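Local coordinates for lipoate-protein ligase, putative (Streptococcus pneumoniae, PDB 1VQZ) that is probably a lipoate-protein ligase, with a catalytic domain of the lipoyl protein ligase A/B family followed by a C-terminal domain found in bacterial lipoate protein ligases, at residues P51-G56 against A171-V176; R67-V70 against G74-V77; E301-G306 against K319-T324. All coordinates share one frame; numbering follows the deposited sequence.

Contact 1: residues P51-G56 against A171-V176; sequences PSIIVG and ANALKV
I53 packs against A173 and L174, setting one face of a strand against the closing turn of a short helix. Strand 52-55 is the middle member of a small three-stranded mixed sheet in the lipoyl protein ligase A/B catalytic domain, and helix 169-173 arrives from more than a hundred residues further along the chain.

Backbone bonds tie I53 to E76 and V78 of one neighbouring strand, and S52 and I54 to H89 and V87 of the other. S52 and I54 leave the strand on the face opposite I53; there S52 OG hydrogen-bonds to T23 OG1 and K50 O.

The contact itself is apolar and carried by side chains, with the nearest alpha carbons, I53 CA and A173 CA, 7.7 Å apart. I53 is buried, and I65, I75 and Y88 also pack on it, while Y69 and V70 of helix 67-73 also touch A173. The A173 methyl points toward the strand and meets the outer end of the I53 long branch, with A173 CB 3.6 Å from I53 CD1 and 3.8 Å from I53 CG1. Since CG1 lies beside the backbone N (chi1 -55°) and CD1 turns again at chi2 -67°, this branch is folded rather than extended, and its last two carbons meet the alanine together. The short I53 branch serves the second partner. L174 leaves the helical conformation and its CB does not face the strand, yet its end reaches back so that L174 CD2 comes to 4.4 Å from I53 CG2, a looser touch than the alanine makes.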
loop_
_atom_site.group_PDB
_atom_site.type_symbol
_atom_site.label_atom_id
_atom_site.label_comp_id
_atom_site.label_asym_id
_atom_site.label_seq_id
_atom_site.Cartn_x
_atom_site.Cartn_y
_atom_site.Cartn_z
ATOM N N PRO A 51 -14.096 8.704 3.953
ATOM C CA PRO A 51 -13.759 8.832 2.504
ATOM C C PRO A 51 -12.373 9.445 2.210
ATOM O O PRO A 51 -12.045 10.611 2.586
ATOM C CB PRO A 51 -14.902 9.696 1.925
ATOM C CG PRO A 51 -16.104 9.307 2.827
ATOM C CD PRO A 51 -15.468 9.153 4.244
ATOM N N SER A 52 -11.579 8.670 1.502
ATOM C CA SER A 52 -10.160 8.946 1.336
ATOM C C SER A 52 -9.617 8.356 0.055
ATOM O O SER A 52 -10.023 7.265 -0.350
ATOM C CB SER A 52 -9.358 8.363 2.522
ATOM O OG SER A 52 -9.779 8.874 3.804
ATOM N N ILE A 53 -8.714 9.090 -0.599
ATOM C CA ILE A 53 -7.828 8.514 -1.600
ATOM C C ILE A 53 -6.474 8.253 -0.956
ATOM O O ILE A 53 -5.790 9.173 -0.504
ATOM C CB ILE A 53 -7.636 9.399 -2.862
ATOM C CG1 ILE A 53 -8.998 9.756 -3.491
ATOM C CG2 ILE A 53 -6.709 8.672 -3.858
ATOM C CD1 ILE A 53 -9.738 8.541 -4.082
ATOM N N ILE A 54 -6.086 6.995 -0.950
ATOM C CA ILE A 54 -4.826 6.581 -0.407
ATOM C C ILE A 54 -3.867 6.293 -1.574
ATOM O O ILE A 54 -4.142 5.441 -2.411
ATOM C CB ILE A 54 -4.955 5.336 0.458
ATOM C CG1 ILE A 54 -6.016 5.515 1.566
ATOM C CG2 ILE A 54 -3.613 5.019 1.124
ATOM C CD1 ILE A 54 -5.799 6.694 2.493
ATOM N N VAL A 55 -2.746 6.998 -1.598
ATOM C CA VAL A 55 -1.790 6.908 -2.670
ATOM C C VAL A 55 -0.606 6.106 -2.231
ATOM O O VAL A 55 -0.265 6.085 -1.049
ATOM C CB VAL A 55 -1.386 8.295 -3.306
ATOM C CG1 VAL A 55 -2.637 9.026 -3.769
ATOM C CG2 VAL A 55 -0.562 9.180 -2.349
ATOM N N GLY A 56 -0.004 5.423 -3.210
ATOM C CA GLY A 56 1.168 4.616 -2.985
ATOM C C GLY A 56 2.356 5.458 -2.584
ATOM O O GLY A 56 2.458 6.655 -2.878
ATOM N N ALA A 171 -12.679 6.784 -9.949
ATOM C CA ALA A 171 -12.431 7.255 -11.313
ATOM C C ALA A 171 -12.676 8.764 -11.402
ATOM O O ALA A 171 -12.049 9.434 -12.217
ATOM C CB ALA A 171 -13.304 6.518 -12.319
ATOM N N ASN A 172 -13.588 9.285 -10.570
ATOM C CA ASN A 172 -13.871 10.722 -10.506
ATOM C C ASN A 172 -12.802 11.470 -9.699
ATOM O O ASN A 172 -12.577 12.649 -9.940
ATOM C CB ASN A 172 -15.282 10.995 -9.944
ATOM C CG ASN A 172 -16.403 10.476 -10.858
ATOM O OD1 ASN A 172 -16.310 10.556 -12.073
ATOM N ND2 ASN A 172 -17.459 9.943 -10.261
ATOM N N ALA A 173 -12.133 10.789 -8.764
ATOM C CA ALA A 173 -11.128 11.461 -7.880
ATOM C C ALA A 173 -9.721 11.536 -8.457
ATOM O O ALA A 173 -8.870 12.262 -7.931
ATOM C CB ALA A 173 -11.093 10.817 -6.511
ATOM N N LEU A 174 -9.474 10.777 -9.519
ATOM C CA LEU A 174 -8.149 10.674 -10.144
ATOM C C LEU A 174 -8.184 11.465 -11.446
ATOM O O LEU A 174 -9.218 11.588 -12.042
ATOM C CB LEU A 174 -7.795 9.211 -10.429
ATOM C CG LEU A 174 -7.550 8.229 -9.249
ATOM C CD1 LEU A 174 -7.019 6.899 -9.747
ATOM C CD2 LEU A 174 -6.620 8.797 -8.210
ATOM N N LYS A 175 -7.047 12.013 -11.852
ATOM C CA LYS A 175 -6.892 12.652 -13.144
ATOM C C LYS A 175 -5.791 11.997 -13.986
ATOM O O LYS A 175 -4.953 11.243 -13.487
ATOM C CB LYS A 175 -6.537 14.130 -12.961
ATOM C CG LYS A 175 -5.232 14.378 -12.180
ATOM C CD LYS A 175 -4.538 15.611 -12.666
ATOM C CE LYS A 175 -3.701 16.290 -11.591
ATOM N NZ LYS A 175 -3.101 17.573 -12.102
ATOM N N VAL A 176 -5.806 12.311 -15.270
ATOM C CA VAL A 176 -4.714 11.974 -16.184
ATOM C C VAL A 176 -3.726 13.154 -16.264
ATOM O O VAL A 176 -4.100 14.259 -16.713
ATOM C CB VAL A 176 -5.276 11.605 -17.591
ATOM C CG1 VAL A 176 -4.149 11.273 -18.573
ATOM C CG2 VAL A 176 -6.237 10.419 -17.460
#

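Contact 2: residues R67-V70 against G74-V77; sequences RDYV and GIEV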
loop_
_atom_site.group_PDB
_atom_site.type_symbol
_atom_site.label_atom_id
_atom_site.label_comp_id
_atom_site.label_asym_id
_atom_site.label_seq_id
_atom_site.Cartn_x
_atom_site.Cartn_y
_atom_site.Cartn_z
ATOM N N ARG A 67 -7.793 17.444 -7.822
ATOM C CA ARG A 67 -7.851 18.472 -6.778
ATOM C C ARG A 67 -9.251 18.976 -6.456
ATOM O O ARG A 67 -9.658 18.978 -5.310
ATOM C CB ARG A 67 -7.045 19.705 -7.247
ATOM C CG ARG A 67 -6.903 20.812 -6.209
ATOM C CD ARG A 67 -6.268 22.068 -6.819
ATOM N NE ARG A 67 -7.282 22.868 -7.499
ATOM C CZ ARG A 67 -7.024 23.746 -8.463
ATOM N NH1 ARG A 67 -5.773 23.959 -8.859
ATOM N NH2 ARG A 67 -8.020 24.432 -9.025
ATOM N N ASP A 68 -9.960 19.430 -7.477
ATOM C CA ASP A 68 -11.257 20.021 -7.254
ATOM C C ASP A 68 -12.297 19.006 -6.850
ATOM O O ASP A 68 -13.172 19.322 -6.096
ATOM C CB ASP A 68 -11.755 20.689 -8.522
ATOM C CG ASP A 68 -11.026 21.954 -8.827
ATOM O OD1 ASP A 68 -10.186 22.405 -7.995
ATOM O OD2 ASP A 68 -11.321 22.458 -9.911
ATOM N N TYR A 69 -12.231 17.793 -7.375
ATOM C CA TYR A 69 -13.190 16.771 -6.943
ATOM C C TYR A 69 -13.014 16.413 -5.477
ATOM O O TYR A 69 -13.993 16.325 -4.700
ATOM C CB TYR A 69 -13.059 15.527 -7.789
ATOM C CG TYR A 69 -14.095 14.492 -7.462
ATOM C CD1 TYR A 69 -15.385 14.559 -8.031
ATOM C CD2 TYR A 69 -13.804 13.447 -6.590
ATOM C CE1 TYR A 69 -16.347 13.609 -7.735
ATOM C CE2 TYR A 69 -14.754 12.490 -6.288
ATOM C CZ TYR A 69 -16.013 12.562 -6.873
ATOM O OH TYR A 69 -16.940 11.619 -6.552
ATOM N N VAL A 70 -11.775 16.177 -5.073
ATOM C CA VAL A 70 -11.580 15.745 -3.699
ATOM C C VAL A 70 -11.892 16.888 -2.752
ATOM O O VAL A 70 -12.354 16.647 -1.652
ATOM C CB VAL A 70 -10.210 15.050 -3.370
ATOM C CG1 VAL A 70 -9.929 13.930 -4.340
ATOM C CG2 VAL A 70 -9.044 16.035 -3.285
ATOM N N GLY A 74 -14.821 16.685 0.037
ATOM C CA GLY A 74 -14.328 16.436 1.395
ATOM C C GLY A 74 -13.514 15.146 1.564
ATOM O O GLY A 74 -13.464 14.578 2.628
ATOM N N ILE A 75 -12.871 14.681 0.511
ATOM C CA ILE A 75 -12.168 13.389 0.533
ATOM C C ILE A 75 -10.743 13.646 1.031
ATOM O O ILE A 75 -10.073 14.538 0.497
ATOM C CB ILE A 75 -12.197 12.794 -0.898
ATOM C CG1 ILE A 75 -13.665 12.510 -1.315
ATOM C CG2 ILE A 75 -11.363 11.489 -1.033
ATOM C CD1 ILE A 75 -13.835 12.109 -2.759
ATOM N N GLU A 76 -10.288 12.910 2.049
ATOM C CA GLU A 76 -8.863 12.981 2.498
ATOM C C GLU A 76 -7.938 12.396 1.418
ATOM O O GLU A 76 -8.330 11.479 0.726
ATOM C CB GLU A 76 -8.647 12.164 3.777
ATOM C CG GLU A 76 -9.588 12.411 4.968
ATOM C CD GLU A 76 -9.460 13.779 5.551
ATOM O OE1 GLU A 76 -8.463 14.442 5.281
ATOM O OE2 GLU A 76 -10.363 14.220 6.282
ATOM N N VAL A 77 -6.729 12.937 1.277
ATOM C CA VAL A 77 -5.667 12.364 0.466
ATOM C C VAL A 77 -4.451 12.100 1.369
ATOM O O VAL A 77 -3.810 13.060 1.868
ATOM C CB VAL A 77 -5.315 13.259 -0.773
ATOM C CG1 VAL A 77 -4.158 12.718 -1.557
ATOM C CG2 VAL A 77 -6.523 13.440 -1.664
#
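V70 and I75 meet through both backbone and side chain where helix 67-73 ends and the chain turns into the next strand. I75 N donates to V70 O at 3.0 Å, with an N-H...O angle of 160°. G74 N lies equally near that oxygen, 3.0 Å from V70 O. G74 itself has positive phi (72°), a conformation that suits glycine, and reverses the chain as a Schellman motif at the helix C terminus.

The turn belongs to a beta-alpha-beta unit: strand 52-55, helix 67-73 and strand 76-79, whose two strands run parallel as neighbours in the sheet. Apolar contacts join the helix to the turn and the start of the strand. V70 CB and I75 CB stand 3.9 Å apart beside the turn. Further on, V70 CG2 touches V77 CG2 at 4.0 Å, the two valines crossing at about a right angle. The I75 long branch is extended (chi2 172°), which carries CD1 to the Y69 ring; it arrives obliquely, with I75 CD1 3.7 Å from Y69 CE2. The same tyrosine packs on V169 and N172 of helix 169-173.

Apart from the contact with 74-77, R67 and the next residue, D68, form a salt bridge within the helix. R67 NE donates to D68 OD1 at 3.0 Å, tilted out of the carboxylate plane on the syn side, and R67 NH2 adds a weak bond to the same D68 OD1.

Contact 3: residues E301-G306 against K319-T324; sequences EDVLRG and KTIDIT
V303 reaches across to T320 and I321, one methyl for each, at the surface of the C-terminal domain. The helical segment starts at E301, whose carbonyl oxygen E301 O receives two backbone donors, L304 N at 3.1 Å and R305 N at 3.2 Å, as the helix runs out. Its carboxylate turns to the sheet, where OE2 accepts from I287 N.

D302 pairs with R305. R305 NH1 donates to D302 OD1 at 2.7 Å in a fairly straight bond (157°), lying on the anti side of the carboxylate while the oxygen stays in the guanidinium plane. This salt bridge joins residues three apart in sequence.

V303 makes the contact itself. With chi1 at 72° for CG1, its other methyl falls anti to the backbone N, and this V303 CG2 meets T320 OG1 at 3.7 Å, the two side chains running obliquely to each other; the hydroxyl's hydrogen-bond partner is A317 O, so the valine meets it by packing. V303 CG1 turns to I321 CD1 at 4.4 Å, a light touch. Beyond I321 the chain bends in an Asx turn: D322 OD1 takes T324 OG1 at 2.7 Å and T324 N at 3.2 Å, both from the same face of the carboxylate.

R305 leaves the helical conformation with E301 O above one face of its guanidinium, offset toward the rim, and NE makes a salt bridge to D284. G306 takes positive phi (84°) and bonds through its backbone to I282.

In the fold, E301, L304, R305 and G306 meet strand 281-289, L304 also packs on V314 and A317 of helix 311-318 and on V339 of helix 332-339, and V303 meets the loop joining those two helices, where I321 O accepts from R332 NH2.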
loop_
_atom_site.group_PDB
_atom_site.type_symbol
_atom_site.label_atom_id
_atom_site.label_comp_id
_atom_site.label_asym_id
_atom_site.label_seq_id
_atom_site.Cartn_x
_atom_site.Cartn_y
_atom_site.Cartn_z
ATOM N N GLU A 301 17.628 4.409 -6.109
ATOM C CA GLU A 301 18.190 5.766 -6.184
ATOM C C GLU A 301 19.613 5.733 -5.648
ATOM O O GLU A 301 20.505 6.285 -6.272
ATOM C CB GLU A 301 17.345 6.757 -5.373
ATOM C CG GLU A 301 15.935 6.952 -5.953
ATOM C CD GLU A 301 14.944 7.623 -4.994
ATOM O OE1 GLU A 301 15.303 7.915 -3.828
ATOM O OE2 GLU A 301 13.783 7.815 -5.402
ATOM N N ASP A 302 19.837 5.050 -4.513
ATOM C CA ASP A 302 21.153 5.107 -3.863
ATOM C C ASP A 302 22.262 4.461 -4.697
ATOM O O ASP A 302 23.367 4.984 -4.762
ATOM C CB ASP A 302 21.105 4.500 -2.472
ATOM C CG ASP A 302 20.321 5.357 -1.471
ATOM O OD1 ASP A 302 19.962 6.530 -1.768
ATOM O OD2 ASP A 302 20.049 4.832 -0.382
ATOM N N VAL A 303 21.941 3.365 -5.366
ATOM C CA VAL A 303 22.896 2.637 -6.181
ATOM C C VAL A 303 23.162 3.359 -7.492
ATOM O O VAL A 303 24.175 3.121 -8.112
ATOM C CB VAL A 303 22.466 1.135 -6.429
ATOM C CG1 VAL A 303 21.306 0.987 -7.387
ATOM C CG2 VAL A 303 23.639 0.319 -6.986
ATOM N N LEU A 304 22.276 4.260 -7.908
ATOM C CA LEU A 304 22.441 4.922 -9.206
ATOM C C LEU A 304 23.186 6.237 -9.116
ATOM O O LEU A 304 23.747 6.718 -10.098
ATOM C CB LEU A 304 21.083 5.115 -9.885
ATOM C CG LEU A 304 20.467 3.830 -10.473
ATOM C CD1 LEU A 304 19.153 4.118 -11.100
ATOM C CD2 LEU A 304 21.375 3.085 -11.467
ATOM N N ARG A 305 23.160 6.818 -7.927
ATOM C CA ARG A 305 23.864 8.047 -7.632
ATOM C C ARG A 305 25.383 7.874 -7.877
ATOM O O ARG A 305 25.976 6.940 -7.391
ATOM C CB ARG A 305 23.566 8.472 -6.192
ATOM C CG ARG A 305 23.317 9.935 -6.035
ATOM C CD ARG A 305 22.882 10.294 -4.632
ATOM N NE ARG A 305 21.434 10.420 -4.516
ATOM C CZ ARG A 305 20.634 9.619 -3.819
ATOM N NH1 ARG A 305 21.116 8.563 -3.159
ATOM N NH2 ARG A 305 19.339 9.878 -3.811
ATOM N N GLY A 306 25.961 8.759 -8.691
ATOM C CA GLY A 306 27.373 8.716 -9.079
ATOM C C GLY A 306 27.672 7.800 -10.260
ATOM O O GLY A 306 28.814 7.707 -10.721
ATOM N N LYS A 319 22.128 -4.551 -11.970
ATOM C CA LYS A 319 22.439 -5.986 -11.807
ATOM C C LYS A 319 23.248 -6.280 -10.532
ATOM O O LYS A 319 23.610 -7.434 -10.310
ATOM C CB LYS A 319 23.175 -6.562 -13.027
ATOM C CG LYS A 319 22.541 -6.197 -14.336
ATOM C CD LYS A 319 22.940 -6.953 -15.526
ATOM C CE LYS A 319 21.938 -8.071 -15.831
ATOM N NZ LYS A 319 20.487 -7.626 -15.722
ATOM N N THR A 320 23.523 -5.270 -9.704
ATOM C CA THR A 320 24.162 -5.476 -8.392
ATOM C C THR A 320 23.131 -5.504 -7.248
ATOM O O THR A 320 23.501 -5.593 -6.077
ATOM C CB THR A 320 25.239 -4.419 -8.060
ATOM O OG1 THR A 320 24.618 -3.148 -7.858
ATOM C CG2 THR A 320 26.261 -4.315 -9.145
ATOM N N ILE A 321 21.852 -5.452 -7.596
ATOM C CA ILE A 321 20.770 -5.490 -6.594
ATOM C C ILE A 321 19.644 -6.376 -7.051
ATOM O O ILE A 321 19.510 -6.631 -8.238
ATOM C CB ILE A 321 20.213 -4.078 -6.319
ATOM C CG1 ILE A 321 19.649 -3.442 -7.611
ATOM C CG2 ILE A 321 21.313 -3.231 -5.697
ATOM C CD1 ILE A 321 18.569 -2.466 -7.404
ATOM N N ASP A 322 18.857 -6.846 -6.086
ATOM C CA ASP A 322 17.628 -7.570 -6.330
ATOM C C ASP A 322 16.468 -6.650 -6.736
ATOM O O ASP A 322 15.762 -6.072 -5.898
ATOM C CB ASP A 322 17.265 -8.366 -5.088
ATOM C CG ASP A 322 16.132 -9.333 -5.323
ATOM O OD1 ASP A 322 15.558 -9.356 -6.439
ATOM O OD2 ASP A 322 15.832 -10.056 -4.368
ATOM N N ILE A 323 16.232 -6.596 -8.035
ATOM C CA ILE A 323 15.314 -5.639 -8.609
ATOM C C ILE A 323 13.882 -5.962 -8.188
ATOM O O ILE A 323 13.018 -5.041 -8.098
ATOM C CB ILE A 323 15.424 -5.576 -10.179
ATOM C CG1 ILE A 323 14.790 -4.299 -10.732
ATOM C CG2 ILE A 323 14.795 -6.808 -10.831
ATOM C CD1 ILE A 323 15.585 -3.015 -10.450
ATOM N N THR A 324 13.644 -7.239 -7.894
ATOM C CA THR A 324 12.297 -7.711 -7.580
ATOM C C THR A 324 11.800 -7.192 -6.237
ATOM O O THR A 324 10.573 -7.174 -5.991
ATOM C CB THR A 324 12.187 -9.253 -7.627
ATOM O OG1 THR A 324 12.944 -9.880 -6.559
ATOM C CG2 THR A 324 12.710 -9.713 -8.962
#

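How the contacts relate
From the N terminus, strand 52-55 opens contact 1, whose loop closes only when helix 169-173 packs back on it. Contact 2 is nested inside that loop: its short helix-to-strand turn closes within a few residues, and strand 76-79 returns beside strand 52-55. The two touch directly, their centres 8 Å apart, through probable backbone hydrogen bonds such as I53 N to E76 O (2.8 Å), so helix 169-173 packs against the beta-alpha-beta unit of strand 52-55, helix 67-73 and strand 76-79. Contact 3 comes later in series, its centre about 30 Å from that of contact 1 and about 36 Å from that of contact 2, and ties together helix and loop of the C-terminal domain.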